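Local coordinates for protein PA0821 (Pseudomonas aeruginosa, PDB 7DRG) that probably acts as the antitoxin, or immunity protein, that neutralises a putative VRR-NUC nuclease effector of the type VI secretion system, at residues Cys39-Lys47 with Phe162-Leu173. Numbering follows the deposited sequence.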
ATOM      1  N   CYS B  39     -12.435 -10.526   6.602  1.00 17.41           N
ATOM      2  CA  CYS B  39     -13.155 -11.518   7.384  1.00 16.30           C
ATOM      3  C   CYS B  39     -12.190 -12.622   7.803  1.00 15.70           C
ATOM      4  O   CYS B  39     -10.990 -12.580   7.510  1.00 17.57           O
ATOM      5  CB  CYS B  39     -14.343 -12.063   6.584  1.00 18.55           C
ATOM      6  SG  CYS B  39     -13.834 -12.885   5.063  1.00 21.64           S
ATOM      7  N   LEU B  40     -12.724 -13.602   8.526  1.00 15.57           N
ATOM      8  CA  LEU B  40     -11.976 -14.791   8.916  1.00 14.09           C
ATOM      9  C   LEU B  40     -12.378 -15.916   7.967  1.00 14.74           C
ATOM     10  O   LEU B  40     -13.501 -16.424   8.041  1.00 17.74           O
ATOM     11  CB  LEU B  40     -12.274 -15.149  10.366  1.00 17.38           C
ATOM     12  CG  LEU B  40     -11.727 -16.471  10.894  1.00 17.64           C
ATOM     13  CD1 LEU B  40     -10.234 -16.574  10.654  1.00 19.43           C
ATOM     14  CD2 LEU B  40     -12.052 -16.574  12.385  1.00 20.48           C
ATOM     15  N   ARG B  41     -11.458 -16.313   7.092  1.00 14.34           N
ATOM     16  CA  ARG B  41     -11.750 -17.256   6.022  1.00 14.55           C
ATOM     17  C   ARG B  41     -10.897 -18.507   6.158  1.00 14.94           C
ATOM     18  O   ARG B  41      -9.708 -18.429   6.496  1.00 15.51           O
ATOM     19  CB  ARG B  41     -11.505 -16.621   4.651  1.00 15.43           C
ATOM     20  CG  ARG B  41     -11.982 -17.465   3.470  1.00 15.23           C
ATOM     21  CD  ARG B  41     -11.902 -16.652   2.165  1.00 15.70           C
ATOM     22  NE  ARG B  41     -10.530 -16.476   1.692  1.00 18.10           N
ATOM     23  CZ  ARG B  41     -10.207 -15.605   0.733  1.00 22.25           C
ATOM     24  NH1 ARG B  41     -11.152 -14.850   0.203  1.00 24.12           N
ATOM     25  NH2 ARG B  41      -8.957 -15.492   0.312  1.00 22.07           N
ATOM     26  N   GLY B  42     -11.511 -19.652   5.885  1.00 15.25           N
ATOM     27  CA  GLY B  42     -10.803 -20.921   5.829  1.00 16.17           C
ATOM     28  C   GLY B  42     -10.874 -21.494   4.428  1.00 13.35           C
ATOM     29  O   GLY B  42     -11.898 -21.368   3.751  1.00 15.02           O
ATOM     30  N   THR B  43      -9.778 -22.114   4.000  1.00 14.08           N
ATOM     31  CA  THR B  43      -9.631 -22.675   2.662  1.00 15.96           C
ATOM     32  C   THR B  43      -9.126 -24.105   2.786  1.00 16.56           C
ATOM     33  O   THR B  43      -8.095 -24.345   3.424  1.00 16.02           O
ATOM     34  CB  THR B  43      -8.641 -21.847   1.845  1.00 17.65           C
ATOM     35  OG1 THR B  43      -9.096 -20.490   1.767  1.00 18.16           O
ATOM     36  CG2 THR B  43      -8.472 -22.418   0.455  1.00 21.90           C
ATOM     37  N   LEU B  44      -9.853 -25.052   2.188  1.00 16.12           N
ATOM     38  CA  LEU B  44      -9.507 -26.469   2.253  1.00 15.55           C
ATOM     39  C   LEU B  44      -9.443 -27.018   0.836  1.00 15.38           C
ATOM     40  O   LEU B  44     -10.414 -26.901   0.085  1.00 18.88           O
ATOM     41  CB  LEU B  44     -10.530 -27.252   3.084  1.00 16.90           C
ATOM     42  CG  LEU B  44     -10.671 -26.865   4.557  1.00 20.14           C
ATOM     43  CD1 LEU B  44     -11.798 -27.654   5.201  1.00 23.78           C
ATOM     44  CD2 LEU B  44      -9.372 -27.113   5.287  1.00 21.72           C
ATOM     45  N   TYR B  45      -8.300 -27.594   0.471  1.00 14.80           N
ATOM     46  CA  TYR B  45      -8.128 -28.262  -0.814  1.00 16.24           C
ATOM     47  C   TYR B  45      -8.286 -29.763  -0.593  1.00 18.69           C
ATOM     48  O   TYR B  45      -7.546 -30.345   0.204  1.00 18.01           O
ATOM     49  CB  TYR B  45      -6.753 -27.959  -1.410  1.00 18.47           C
ATOM     50  CG  TYR B  45      -6.411 -26.493  -1.639  1.00 15.83           C
ATOM     51  CD1 TYR B  45      -5.962 -25.690  -0.595  1.00 17.15           C
ATOM     52  CD2 TYR B  45      -6.479 -25.937  -2.918  1.00 16.19           C
ATOM     53  CE1 TYR B  45      -5.608 -24.357  -0.811  1.00 18.06           C
ATOM     54  CE2 TYR B  45      -6.134 -24.614  -3.141  1.00 17.26           C
ATOM     55  CZ  TYR B  45      -5.702 -23.834  -2.085  1.00 18.11           C
ATOM     56  OH  TYR B  45      -5.353 -22.518  -2.321  1.00 19.36           O
ATOM     57  N   PHE B  46      -9.223 -30.395  -1.308  1.00 16.64           N
ATOM     58  CA  PHE B  46      -9.567 -31.786  -1.019  1.00 17.44           C
ATOM     59  C   PHE B  46      -9.882 -32.516  -2.315  1.00 15.92           C
ATOM     60  O   PHE B  46     -10.112 -31.900  -3.357  1.00 18.17           O
ATOM     61  CB  PHE B  46     -10.756 -31.886  -0.050  1.00 19.68           C
ATOM     62  CG  PHE B  46     -12.053 -31.390  -0.633  1.00 18.62           C
ATOM     63  CD1 PHE B  46     -12.339 -30.034  -0.670  1.00 19.94           C
ATOM     64  CD2 PHE B  46     -12.991 -32.277  -1.141  1.00 18.76           C
ATOM     65  CE1 PHE B  46     -13.526 -29.571  -1.218  1.00 19.12           C
ATOM     66  CE2 PHE B  46     -14.182 -31.819  -1.683  1.00 21.67           C
ATOM     67  CZ  PHE B  46     -14.450 -30.460  -1.719  1.00 20.97           C
ATOM     68  N   LYS B  47      -9.935 -33.846  -2.241  1.00 17.94           N
ATOM     69  CA  LYS B  47     -10.183 -34.651  -3.432  1.00 18.17           C
ATOM     70  C   LYS B  47     -11.484 -35.437  -3.307  1.00 19.77           C
ATOM     71  O   LYS B  47     -12.138 -35.457  -2.261  1.00 19.10           O
ATOM     72  CB  LYS B  47      -9.002 -35.591  -3.713  1.00 24.27           C
ATOM     73  CG  LYS B  47      -7.718 -34.829  -4.025  1.00 23.71           C
ATOM     74  CD  LYS B  47      -6.610 -35.730  -4.540  1.00 24.78           C
ATOM     75  CE  LYS B  47      -5.340 -34.939  -4.787  1.00 30.41           C
ATOM     76  NZ  LYS B  47      -4.272 -35.797  -5.381  1.00 36.41           N
ATOM     77  N   PHE B 162     -15.772 -20.633  14.581  1.00 18.20           N
ATOM     78  CA  PHE B 162     -15.089 -20.865  13.312  1.00 20.53           C
ATOM     79  C   PHE B 162     -14.053 -21.971  13.452  1.00 18.23           C
ATOM     80  O   PHE B 162     -13.944 -22.852  12.590  1.00 18.03           O
ATOM     81  CB  PHE B 162     -14.438 -19.570  12.817  1.00 18.83           C
ATOM     82  CG  PHE B 162     -13.605 -19.747  11.583  1.00 15.83           C
ATOM     83  CD1 PHE B 162     -12.292 -20.182  11.672  1.00 17.26           C
ATOM     84  CD2 PHE B 162     -14.136 -19.495  10.325  1.00 17.62           C
ATOM     85  CE1 PHE B 162     -11.526 -20.371  10.549  1.00 18.79           C
ATOM     86  CE2 PHE B 162     -13.364 -19.671   9.189  1.00 17.99           C
ATOM     87  CZ  PHE B 162     -12.065 -20.113   9.298  1.00 16.53           C
ATOM     88  N   LEU B 163     -13.278 -21.937  14.539  1.00 18.09           N
ATOM     89  CA  LEU B 163     -12.280 -22.970  14.768  1.00 16.36           C
ATOM     90  C   LEU B 163     -12.914 -24.360  14.775  1.00 17.95           C
ATOM     91  O   LEU B 163     -12.395 -25.287  14.143  1.00 18.49           O
ATOM     92  CB  LEU B 163     -11.567 -22.676  16.090  1.00 17.83           C
ATOM     93  CG  LEU B 163     -10.597 -23.713  16.634  1.00 21.22           C
ATOM     94  CD1 LEU B 163      -9.484 -23.962  15.644  1.00 23.24           C
ATOM     95  CD2 LEU B 163     -10.049 -23.222  17.977  1.00 22.03           C
ATOM     96  N   GLN B 164     -14.052 -24.514  15.461  1.00 16.87           N
ATOM     97  CA  GLN B 164     -14.748 -25.796  15.473  1.00 18.50           C
ATOM     98  C   GLN B 164     -15.171 -26.216  14.068  1.00 19.94           C
ATOM     99  O   GLN B 164     -15.062 -27.393  13.706  1.00 17.84           O
ATOM    100  CB  GLN B 164     -15.966 -25.720  16.395  1.00 20.23           C
ATOM    101  CG  GLN B 164     -16.640 -27.060  16.618  1.00 22.62           C
ATOM    102  CD  GLN B 164     -15.812 -27.982  17.494  1.00 25.02           C
ATOM    103  OE1 GLN B 164     -15.584 -27.697  18.675  1.00 26.72           O
ATOM    104  NE2 GLN B 164     -15.339 -29.083  16.919  1.00 29.91           N
ATOM    105  N   LEU B 165     -15.656 -25.270  13.264  1.00 18.17           N
ATOM    106  CA  LEU B 165     -16.023 -25.593  11.886  1.00 18.11           C
ATOM    107  C   LEU B 165     -14.815 -26.081  11.101  1.00 17.37           C
ATOM    108  O   LEU B 165     -14.896 -27.075  10.371  1.00 17.05           O
ATOM    109  CB  LEU B 165     -16.644 -24.376  11.189  1.00 17.47           C
ATOM    110  CG  LEU B 165     -17.976 -23.830  11.689  1.00 21.54           C
ATOM    111  CD1 LEU B 165     -18.356 -22.601  10.864  1.00 23.52           C
ATOM    112  CD2 LEU B 165     -19.070 -24.894  11.624  1.00 24.92           C
ATOM    113  N   PHE B 166     -13.684 -25.374  11.221  1.00 14.99           N
ATOM    114  CA  PHE B 166     -12.508 -25.736  10.435  1.00 14.95           C
ATOM    115  C   PHE B 166     -12.046 -27.153  10.759  1.00 18.23           C
ATOM    116  O   PHE B 166     -11.736 -27.937   9.852  1.00 17.24           O
ATOM    117  CB  PHE B 166     -11.385 -24.717  10.668  1.00 17.30           C
ATOM    118  CG  PHE B 166     -10.269 -24.812   9.672  1.00 15.53           C
ATOM    119  CD1 PHE B 166     -10.375 -24.186   8.440  1.00 15.67           C
ATOM    120  CD2 PHE B 166      -9.114 -25.522   9.960  1.00 19.09           C
ATOM    121  CE1 PHE B 166      -9.348 -24.279   7.517  1.00 15.31           C
ATOM    122  CE2 PHE B 166      -8.089 -25.612   9.043  1.00 19.80           C
ATOM    123  CZ  PHE B 166      -8.207 -24.983   7.818  1.00 17.98           C
ATOM    124  N   ILE B 167     -12.021 -27.507  12.044  1.00 17.39           N
ATOM    125  CA  ILE B 167     -11.633 -28.860  12.431  1.00 20.98           C
ATOM    126  C   ILE B 167     -12.680 -29.872  11.977  1.00 18.43           C
ATOM    127  O   ILE B 167     -12.341 -30.937  11.451  1.00 19.28           O
ATOM    128  CB  ILE B 167     -11.400 -28.931  13.948  1.00 19.72           C
ATOM    129  CG1 ILE B 167     -10.385 -27.875  14.399  1.00 24.31           C
ATOM    130  CG2 ILE B 167     -10.962 -30.334  14.343  1.00 19.55           C
ATOM    131  CD1 ILE B 167      -9.097 -27.884  13.624  1.00 26.99           C
ATOM    132  N   ASP B 168     -13.964 -29.570  12.191  1.00 17.01           N
ATOM    133  CA  ASP B 168     -15.022 -30.488  11.777  1.00 15.95           C
ATOM    134  C   ASP B 168     -14.977 -30.737  10.278  1.00 18.02           C
ATOM    135  O   ASP B 168     -15.153 -31.876   9.826  1.00 17.61           O
ATOM    136  CB  ASP B 168     -16.394 -29.942  12.172  1.00 16.68           C
ATOM    137  CG  ASP B 168     -16.688 -30.103  13.663  1.00 20.75           C
ATOM    138  OD1 ASP B 168     -15.854 -30.682  14.378  1.00 22.84           O
ATOM    139  OD2 ASP B 168     -17.753 -29.634  14.123  1.00 22.53           O
ATOM    140  N   PHE B 169     -14.735 -29.684   9.491  1.00 16.84           N
ATOM    141  CA  PHE B 169     -14.701 -29.850   8.039  1.00 16.37           C
ATOM    142  C   PHE B 169     -13.478 -30.653   7.615  1.00 15.63           C
ATOM    143  O   PHE B 169     -13.560 -31.502   6.719  1.00 19.07           O
ATOM    144  CB  PHE B 169     -14.681 -28.486   7.323  1.00 14.52           C
ATOM    145  CG  PHE B 169     -15.914 -27.635   7.524  1.00 16.58           C
ATOM    146  CD1 PHE B 169     -16.989 -28.059   8.283  1.00 17.47           C
ATOM    147  CD2 PHE B 169     -15.985 -26.383   6.916  1.00 15.39           C
ATOM    148  CE1 PHE B 169     -18.100 -27.260   8.456  1.00 16.09           C
ATOM    149  CE2 PHE B 169     -17.097 -25.577   7.083  1.00 19.48           C
ATOM    150  CZ  PHE B 169     -18.157 -26.011   7.842  1.00 20.04           C
ATOM    151  N   ALA B 170     -12.327 -30.382   8.236  1.00 17.01           N
ATOM    152  CA  ALA B 170     -11.124 -31.144   7.927  1.00 17.51           C
ATOM    153  C   ALA B 170     -11.344 -32.620   8.206  1.00 21.37           C
ATOM    154  O   ALA B 170     -10.923 -33.484   7.425  1.00 20.08           O
ATOM    155  CB  ALA B 170      -9.948 -30.620   8.749  1.00 20.93           C
ATOM    156  N   ARG B 171     -12.010 -32.916   9.318  1.00 19.67           N
ATOM    157  CA  ARG B 171     -12.261 -34.295   9.714  1.00 20.54           C
ATOM    158  C   ARG B 171     -13.080 -35.041   8.663  1.00 23.60           C
ATOM    159  O   ARG B 171     -12.808 -36.215   8.379  1.00 25.68           O
ATOM    160  CB  ARG B 171     -12.964 -34.291  11.069  1.00 28.63           C
ATOM    161  CG  ARG B 171     -13.060 -35.617  11.766  1.00 33.71           C
ATOM    162  CD  ARG B 171     -12.913 -35.398  13.265  1.00 23.65           C
ATOM    163  NE  ARG B 171     -13.668 -34.235  13.741  1.00 22.34           N
ATOM    164  CZ  ARG B 171     -13.360 -33.552  14.838  1.00 23.74           C
ATOM    165  NH1 ARG B 171     -12.305 -33.908  15.565  1.00 26.29           N
ATOM    166  NH2 ARG B 171     -14.095 -32.509  15.210  1.00 25.28           N
ATOM    167  N   ARG B 172     -14.054 -34.374   8.055  1.00 18.99           N
ATOM    168  CA  ARG B 172     -14.913 -35.068   7.064  1.00 22.19           C
ATOM    169  C   ARG B 172     -14.312 -35.094   5.660  1.00 25.64           C
ATOM    170  O   ARG B 172     -14.629 -36.011   4.951  1.00 24.27           O
ATOM    171  CB  ARG B 172     -16.225 -34.351   6.744  1.00 26.97           C
ATOM    172  CG  ARG B 172     -16.909 -33.626   7.868  1.00 33.51           C
ATOM    173  CD  ARG B 172     -18.380 -33.471   7.603  1.00 23.83           C
ATOM    174  NE  ARG B 172     -19.011 -33.356   8.887  1.00 23.00           N
ATOM    175  CZ  ARG B 172     -19.175 -32.222   9.524  1.00 26.07           C
ATOM    176  NH1 ARG B 172     -18.782 -31.100   8.970  1.00 19.54           N
ATOM    177  NH2 ARG B 172     -19.735 -32.200  10.708  1.00 23.99           N
ATOM    178  N   LEU B 173     -13.528 -34.088   5.279  1.00 19.34           N
ATOM    179  CA  LEU B 173     -13.086 -34.000   3.899  1.00 16.60           C
ATOM    180  C   LEU B 173     -11.690 -34.560   3.684  1.00 19.39           C
ATOM    181  O   LEU B 173     -11.292 -34.743   2.525  1.00 22.87           O
ATOM    182  CB  LEU B 173     -13.126 -32.538   3.424  1.00 17.75           C
ATOM    183  CG  LEU B 173     -14.513 -31.887   3.470  1.00 18.92           C
ATOM    184  CD1 LEU B 173     -14.426 -30.412   3.098  1.00 19.71           C
ATOM    185  CD2 LEU B 173     -15.479 -32.614   2.539  1.00 20.49           C
TER
HETATM  186  O   HOH W   1     -11.973 -36.276   0.352  1.00 29.85           O
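Leu40 covers one face of the Phe162 ring, the first layer of a helix-on-sheet packing in this TsiV-family protein: helix 162-173 runs almost parallel to strand 39-46, 7° apart with their axes 9.9 Å from each other. In this CH-pi contact Leu40 CG stands 3.7 Å from the centroid of the Phe162 ring, 4° off its normal. With CG of Phe162 anti to the backbone N (chi1 175°), the ring reaches up to the strand, its CZ 3.5 Å from Gly42 N, which sits in the ring plane at the edge. Gly42 has no side chain, and that is what lets the Phe162 and Phe166 rings come so near the strand; Phe166 CE1 is 4.0 Å from Gly42 CA. One step on, Leu44 divides its two methyls between Phe166 and Phe169. CD2 meets the Phe166 ring obliquely, 3.5 Å from its CZ, while CD1 drops to Phe169, 3.7 Å from its CB. Beyond CB the Phe169 ring turns away from the strand, toward Phe148 of strand 144-151 and Cys61 of helix 52-69. Phe148 also meets the Phe162 ring, and its backbone is hydrogen-bonded to that of Gly42, on strand 34-46. The side chains that meet here are all apolar, and no direct hydrogen bond joins strand and helix anywhere along the contact.

The packing slackens toward the C-terminal ends of both segments. Leu173 puts CD1 over one face of Phe46, yet the closest side-chain approach there, Phe46 CB to Leu173 CB, is 4.3 Å. Past it, Lys47 is partly exposed, its ammonium paired with Asp142, and a water takes over the bridging: it donates to Lys47 O and to Leu173 O, each at 2.7 Å.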